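Local atomic coordinates of AgaA (Rhizobium radiobacter, PDB entry 6HLX), a protein that binds the opine agropinic acid in the periplasm as the solute-binding component of an ABC transporter that imports it. Residues Ala164-Thr167 against Glu171-Val174. Residues are numbered along the deposited sequence; the frame is centred on the assembly and turned at random. Where two conformers were deposited one is given.
With ZN (zinc ion), chain N; EDO (1,2-ethanediol), chain Y.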
loop_
_atom_site.group_PDB
_atom_site.type_symbol
_atom_site.label_atom_id
_atom_site.label_comp_id
_atom_site.label_asym_id
_atom_site.label_seq_id
_atom_site.Cartn_x
_atom_site.Cartn_y
_atom_site.Cartn_z
ATOM N N ALA A 164 12.924 17.227 10.439
ATOM C CA ALA A 164 14.093 18.002 10.865
ATOM C C ALA A 164 15.111 18.202 9.744
ATOM O O ALA A 164 15.735 19.264 9.678
ATOM C CB ALA A 164 14.730 17.397 12.101
ATOM N N GLY A 165 15.186 17.262 8.814
ATOM C CA GLY A 165 16.098 17.395 7.680
ATOM C C GLY A 165 16.139 16.160 6.816
ATOM O O GLY A 165 15.748 15.072 7.251
ATOM N N TRP A 166 16.603 16.336 5.579
ATOM C CA TRP A 166 16.743 15.235 4.647
ATOM C C TRP A 166 18.109 15.381 3.972
ATOM O O TRP A 166 18.350 16.367 3.275
ATOM C CB TRP A 166 15.619 15.298 3.608
ATOM C CG TRP A 166 15.518 14.173 2.602
ATOM C CD1 TRP A 166 16.456 13.228 2.283
ATOM C CD2 TRP A 166 14.352 13.864 1.826
ATOM N NE1 TRP A 166 15.949 12.372 1.313
ATOM C CE2 TRP A 166 14.663 12.749 1.014
ATOM C CE3 TRP A 166 13.063 14.425 1.746
ATOM C CZ2 TRP A 166 13.720 12.177 0.136
ATOM C CZ3 TRP A 166 12.149 13.891 0.844
ATOM C CH2 TRP A 166 12.484 12.787 0.042
ATOM N N THR A 167 19.009 14.433 4.226
ATOM C CA THR A 167 20.308 14.418 3.546
ATOM C C THR A 167 20.123 13.464 2.369
ATOM O O THR A 167 19.993 12.253 2.580
ATOM C CB THR A 167 21.416 13.985 4.513
ATOM O OG1 THR A 167 21.503 14.981 5.537
ATOM C CG2 THR A 167 22.780 13.847 3.811
ATOM N N GLU A 171 19.723 9.993 4.705
ATOM C CA GLU A 171 18.682 9.839 5.722
ATOM C C GLU A 171 17.715 11.004 5.823
ATOM O O GLU A 171 18.017 12.114 5.388
ATOM C CB GLU A 171 19.315 9.609 7.119
ATOM C CG GLU A 171 20.112 10.794 7.653
ATOM C CD GLU A 171 20.578 10.628 9.091
ATOM O OE1 GLU A 171 20.401 9.523 9.660
ATOM O OE2 GLU A 171 21.128 11.602 9.643
ATOM N N ILE A 172 16.577 10.740 6.471
ATOM C CA ILE A 172 15.612 11.764 6.889
ATOM C C ILE A 172 15.599 11.700 8.417
ATOM O O ILE A 172 15.465 10.604 8.977
ATOM C CB ILE A 172 14.192 11.526 6.321
ATOM C CG1 ILE A 172 14.159 11.809 4.793
ATOM C CG2 ILE A 172 13.136 12.370 7.086
ATOM C CD1 ILE A 172 12.985 11.156 4.047
ATOM N N THR A 173 15.768 12.844 9.087
ATOM C CA THR A 173 15.709 12.908 10.550
ATOM C C THR A 173 14.414 13.606 10.974
ATOM O O THR A 173 14.020 14.615 10.382
ATOM C CB THR A 173 16.961 13.573 11.151
ATOM O OG1 THR A 173 18.146 12.948 10.645
ATOM C CG2 THR A 173 16.967 13.543 12.685
ATOM N N VAL A 174 13.741 13.051 11.984
ATOM C CA VAL A 174 12.520 13.629 12.541
ATOM C C VAL A 174 12.735 13.766 14.048
ATOM O O VAL A 174 13.488 12.968 14.632
ATOM C CB VAL A 174 11.242 12.838 12.182
ATOM C CG1 VAL A 174 11.095 12.700 10.655
ATOM C CG2 VAL A 174 11.227 11.473 12.870
HETATM ZN ZN ZN N . 21.364 10.451 11.509
HETATM C C1 EDO Y . 21.227 17.671 1.369
HETATM O O1 EDO Y . 20.428 16.752 0.700
HETATM C C2 EDO Y . 22.610 17.076 1.271
HETATM O O2 EDO Y . 23.014 17.135 -0.077
HETATM O O HOH W 1 19.168 14.694 8.092
#
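Trp166 CG stands trans to the backbone N (chi1 -175°) and Ile172 CG1 trans to its own carbonyl carbon (chi1 -71°), which brings the two side chains together on one face of an antiparallel beta hairpin at the edge of a mixed sheet, with 161-167 as its outermost strand, in a periplasmic solute-binding protein. Ile172 CG1 sits over the five-membered ring of Trp166, 3.5 Å from the centroid of that ring and 13° off its normal, a CH-pi contact. Ile172 CD1 continues over the middle of the indole, while Trp166 NE1 is hydrogen-bonded to Glu11. Between the strands, Thr173 N donates to Gly165 O (2.9 Å), and Thr167 and Glu171 pair through both backbone bonds, the N of Thr167 meeting Glu171 O at 2.8 Å. A classic beta bulge sets Ala164 and Gly165 against Thr173, whose O accepts from Ala164 N at 2.8 Å and from Gly165 N at 3.3 Å. On the face of Thr167, Glu171 and Thr173, Glu171, extended beyond CG, chelates a zinc ion that His192 of the adjoining strand also binds; OE1 lies 2.3 Å and OE2 2.2 Å from the metal.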